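Local coordinates for protein putative archaeal ammonia monooxygenase subunit B (Candidatus Nitrosocaldus yellowstonii, PDB 4O65) that forms the copper-binding cupredoxin domain of a putative ammonia monooxygenase B subunit and probably takes part in ammonia oxidation, at residues K27-F30 with A31-F35; G50-P53 with A54-Q57. All blocks are in the same frame, centred on the assembly; numbering follows the deposited sequence.

Contact 1 (K27-F30 with A31-F35)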
loop_
_atom_site.group_PDB
_atom_site.type_symbol
_atom_site.label_atom_id
_atom_site.label_comp_id
_atom_site.label_asym_id
_atom_site.label_seq_id
_atom_site.Cartn_x
_atom_site.Cartn_y
_atom_site.Cartn_z
ATOM N N LYS A 27 -11.539 -6.300 -0.484
ATOM C CA LYS A 27 -11.790 -6.564 0.940
ATOM C C LYS A 27 -13.250 -6.997 1.133
ATOM O O LYS A 27 -13.538 -7.981 1.843
ATOM C CB LYS A 27 -11.531 -5.298 1.784
ATOM C CG LYS A 27 -11.508 -5.612 3.275
ATOM C CD LYS A 27 -11.603 -4.389 4.210
ATOM C CE LYS A 27 -10.477 -3.378 4.129
ATOM N NZ LYS A 27 -10.696 -2.373 5.250
ATOM N N ALA A 28 -14.171 -6.302 0.456
ATOM C CA ALA A 28 -15.580 -6.726 0.540
ATOM C C ALA A 28 -15.825 -8.155 0.017
ATOM O O ALA A 28 -16.627 -8.926 0.626
ATOM C CB ALA A 28 -16.504 -5.695 -0.146
ATOM N N GLU A 29 -15.202 -8.492 -1.128
ATOM C CA GLU A 29 -15.403 -9.847 -1.700
ATOM C C GLU A 29 -14.856 -10.901 -0.707
ATOM O O GLU A 29 -15.487 -11.949 -0.497
ATOM C CB GLU A 29 -14.694 -10.015 -3.042
ATOM C CG GLU A 29 -15.058 -11.309 -3.786
ATOM C CD GLU A 29 -16.526 -11.384 -4.199
ATOM O OE1 GLU A 29 -16.994 -12.518 -4.318
ATOM O OE2 GLU A 29 -17.213 -10.344 -4.405
ATOM N N PHE A 30 -13.731 -10.581 -0.082
ATOM C CA PHE A 30 -13.161 -11.486 0.928
ATOM C C PHE A 30 -14.074 -11.614 2.157
ATOM O O PHE A 30 -14.331 -12.736 2.622
ATOM C CB PHE A 30 -11.768 -11.044 1.390
ATOM C CG PHE A 30 -11.243 -11.915 2.495
ATOM C CD1 PHE A 30 -10.798 -13.221 2.228
ATOM C CD2 PHE A 30 -11.211 -11.424 3.820
ATOM C CE1 PHE A 30 -10.305 -14.037 3.259
ATOM C CE2 PHE A 30 -10.713 -12.247 4.853
ATOM C CZ PHE A 30 -10.250 -13.540 4.555
ATOM N N ALA A 31 -14.614 -10.493 2.615
ATOM C CA ALA A 31 -15.580 -10.514 3.751
ATOM C C ALA A 31 -16.808 -11.345 3.419
ATOM O O ALA A 31 -17.292 -12.155 4.241
ATOM C CB ALA A 31 -15.986 -9.100 4.124
ATOM N N LYS A 32 -17.340 -11.130 2.224
ATOM C CA LYS A 32 -18.536 -11.873 1.784
ATOM C C LYS A 32 -18.247 -13.389 1.809
ATOM O O LYS A 32 -19.087 -14.190 2.274
ATOM C CB LYS A 32 -18.952 -11.383 0.370
ATOM C CG LYS A 32 -20.048 -12.212 -0.305
ATOM C CD LYS A 32 -20.462 -11.591 -1.633
ATOM C CE LYS A 32 -21.745 -12.267 -2.126
ATOM N NZ LYS A 32 -22.021 -11.875 -3.544
ATOM N N ARG A 33 -17.112 -13.791 1.257
ATOM C CA ARG A 33 -16.778 -15.231 1.065
ATOM C C ARG A 33 -16.543 -15.868 2.439
ATOM O O ARG A 33 -16.908 -17.022 2.697
ATOM C CB ARG A 33 -15.498 -15.391 0.188
ATOM C CG ARG A 33 -15.827 -15.051 -1.280
ATOM C CD ARG A 33 -14.664 -15.265 -2.253
ATOM N NE ARG A 33 -15.022 -14.759 -3.584
ATOM C CZ ARG A 33 -14.280 -14.870 -4.697
ATOM N NH1 ARG A 33 -13.127 -15.508 -4.686
ATOM N NH2 ARG A 33 -14.716 -14.334 -5.842
ATOM N N THR A 34 -16.001 -15.071 3.352
ATOM C CA THR A 34 -15.482 -15.619 4.642
ATOM C C THR A 34 -16.521 -15.580 5.751
ATOM O O THR A 34 -16.668 -16.551 6.519
ATOM C CB THR A 34 -14.260 -14.781 5.073
ATOM O OG1 THR A 34 -13.272 -14.895 4.036
ATOM C CG2 THR A 34 -13.626 -15.346 6.411
ATOM N N PHE A 35 -17.235 -14.449 5.799
ATOM C CA PHE A 35 -18.249 -14.132 6.842
ATOM C C PHE A 35 -19.676 -14.105 6.358
ATOM O O PHE A 35 -20.575 -14.181 7.166
ATOM C CB PHE A 35 -17.913 -12.805 7.548
ATOM C CG PHE A 35 -16.589 -12.842 8.272
ATOM C CD1 PHE A 35 -16.464 -13.513 9.472
ATOM C CD2 PHE A 35 -15.483 -12.191 7.750
ATOM C CE1 PHE A 35 -15.282 -13.595 10.160
ATOM C CE2 PHE A 35 -14.255 -12.263 8.409
ATOM C CZ PHE A 35 -14.127 -12.949 9.623
#
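The ring of Phe30 carries the hydroxyl of Thr34 over one face. OG1 of Thr34 stands 3.2 Å from CE1 of Phe30, displaced toward the ring rim. With CG anti to the backbone N (chi1 176°) and beside the carbonyl carbon, the ring lies where the Thr34 hydroxyl, four residues on, can sit over its face. The same hydroxyl donates to the backbone O of Phe30 at 2.8 Å from OG1 of Thr34. The amide N of Thr34 also donates to this oxygen, at 3.0 Å from O of Phe30. The two donors come from opposite faces of the carbonyl plane.

On another flank Glu29 and Arg33 form an i to i+4 salt bridge. OE1 of Glu29 accepts from NE of Arg33 at 3.1 Å with its anti lone pair. NH2 of Arg33 comes to OE1 of Glu29 at 3.3 Å from above the carboxylate plane. The arginine presents its side, NE and NH2, to one oxygen; the carboxylate and guanidinium planes are nearly perpendicular (84°). OE2 of Glu29 is taken by the backbone N of Glu151. Regular alpha-helical bonds join the two turns, such as Ala31 N to Lys27 O at 2.8 Å. The Phe30 ring packs on Val46 of helix 40-47 and on Ile25 of strand 23-25, and Lys27 pairs with Glu92 of strand 91-97.

Contact 2 (G50-P53 with A54-Q57); sequences GCDP and ARRQ
Asp52 O receives the amide of Arg56 in a short, straight bond, 2.8 Å from N of Arg56 with an angle of 162° at the hydrogen. This i+4 bond closes an alpha-turn. The amide N of Arg55, at i+3, adds a weak bond to O of Asp52 at 3.1 Å. This is the tight inner side. The chain of Arg56 bends at chi3 (66°), and NH1 of Arg56 makes a weak bond of 3.0 Å to the backbone O of Gly50. NH2 of Arg56 has its stronger partner in Asp58, a salt bridge. The turn belongs to the loop between helix 40-47 and strand 59-68 of the cupredoxin domain. Gly50, with positive phi, leaves the helical path just before it. Cys51 centres an inverse gamma turn, and its disulfide joins Cys116 of strand 110-119.

The outer side is exposed and less well directed. There NH2 of Arg55 meets OD2 of Asp52 at only 2.6 Å, a salt bridge whose hydrogen bond is weak in angle. The carboxylate and guanidinium planes are 72° apart. Farther round, one water links the segments, donating to Pro53 O at 2.7 Å and accepting from NE2 of Gln57 at 2.8 Å.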
loop_
_atom_site.group_PDB
_atom_site.type_symbol
_atom_site.label_atom_id
_atom_site.label_comp_id
_atom_site.label_asym_id
_atom_site.label_seq_id
_atom_site.Cartn_x
_atom_site.Cartn_y
_atom_site.Cartn_z
ATOM N N GLY A 50 -5.113 -8.283 10.161
ATOM C CA GLY A 50 -3.809 -7.616 9.805
ATOM C C GLY A 50 -3.181 -8.096 8.520
ATOM O O GLY A 50 -3.897 -8.501 7.595
ATOM N N CYS A 51 -1.842 -7.995 8.430
ATOM C CA CYS A 51 -1.144 -8.277 7.170
ATOM C C CYS A 51 -0.915 -9.754 6.999
ATOM O O CYS A 51 0.162 -10.273 7.351
ATOM C CB CYS A 51 0.216 -7.577 7.118
ATOM S SG CYS A 51 0.938 -7.760 5.454
ATOM N N ASP A 52 -1.933 -10.458 6.512
ATOM C CA ASP A 52 -1.895 -11.914 6.465
ATOM C C ASP A 52 -2.435 -12.358 5.117
ATOM O O ASP A 52 -3.586 -12.817 5.040
ATOM C CB ASP A 52 -2.816 -12.451 7.601
ATOM C CG ASP A 52 -2.707 -13.964 7.821
ATOM O OD1 ASP A 52 -1.991 -14.638 7.101
ATOM O OD2 ASP A 52 -3.405 -14.475 8.735
ATOM N N PRO A 53 -1.646 -12.172 4.022
ATOM C CA PRO A 53 -2.192 -12.494 2.733
ATOM C C PRO A 53 -2.375 -13.975 2.486
ATOM O O PRO A 53 -3.068 -14.313 1.541
ATOM C CB PRO A 53 -1.127 -11.891 1.760
ATOM C CG PRO A 53 0.162 -12.063 2.519
ATOM C CD PRO A 53 -0.265 -11.637 3.898
ATOM N N ALA A 54 -1.806 -14.867 3.312
ATOM C CA ALA A 54 -2.108 -16.295 3.174
ATOM C C ALA A 54 -3.547 -16.580 3.542
ATOM O O ALA A 54 -4.176 -17.474 2.957
ATOM C CB ALA A 54 -1.159 -17.159 4.023
ATOM N N ARG A 55 -4.058 -15.823 4.502
ATOM C CA ARG A 55 -5.470 -15.930 4.932
ATOM C C ARG A 55 -6.379 -15.002 4.100
ATOM O O ARG A 55 -7.474 -15.398 3.688
ATOM C CB ARG A 55 -5.556 -15.603 6.405
ATOM C CG ARG A 55 -6.966 -15.776 7.001
ATOM C CD ARG A 55 -7.018 -15.606 8.499
ATOM N NE ARG A 55 -6.896 -16.878 9.229
ATOM C CZ ARG A 55 -5.798 -17.199 9.886
ATOM N NH1 ARG A 55 -5.696 -18.326 10.554
ATOM N NH2 ARG A 55 -4.805 -16.335 9.880
ATOM N N ARG A 56 -5.940 -13.770 3.898
ATOM C CA ARG A 56 -6.774 -12.704 3.284
ATOM C C ARG A 56 -6.433 -12.571 1.823
ATOM O O ARG A 56 -5.311 -12.130 1.476
ATOM C CB ARG A 56 -6.366 -11.371 3.954
ATOM C CG ARG A 56 -6.994 -11.166 5.300
ATOM C CD ARG A 56 -6.554 -9.826 5.861
ATOM N NE ARG A 56 -7.078 -8.696 5.051
ATOM C CZ ARG A 56 -7.036 -7.450 5.454
ATOM N NH1 ARG A 56 -6.425 -7.164 6.620
ATOM N NH2 ARG A 56 -7.589 -6.468 4.713
ATOM N N GLN A 57 -7.413 -12.790 0.950
ATOM C CA GLN A 57 -7.152 -12.767 -0.490
ATOM C C GLN A 57 -7.223 -11.340 -1.040
ATOM O O GLN A 57 -7.054 -11.164 -2.232
ATOM C CB GLN A 57 -8.192 -13.605 -1.271
ATOM C CG GLN A 57 -7.760 -15.062 -1.375
ATOM C CD GLN A 57 -7.959 -15.722 -0.054
ATOM O OE1 GLN A 57 -9.056 -15.727 0.470
ATOM N NE2 GLN A 57 -6.876 -16.344 0.485
HETATM O O HOH W 1 -4.295 -15.601 -0.461
#

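Overall arrangement
From the N terminus the chain runs through strands 12-19 and 23-25 into helix 27-35, where contact 1 lies. Helix 40-47 follows. The loop after it holds contact 2 and leads into strand 59-68. The two contacts are in series and neither nests nor crosses. Contact 1 joins successive turns of one helix; contact 2 closes a short turn in the loop. Their centres are about 12 Å apart, and they touch: CE1 of Phe30 packs 3.2 Å from the backbone O of Arg55. Phe30 thus ties helix 27-35 to the loop. Gln57 ties the loop to strand 23-25 through its backbone bond to Ile25, and the Cys51 disulfide ties it to strand 110-119. Both contacts lie away from the copper site at His126 and His128.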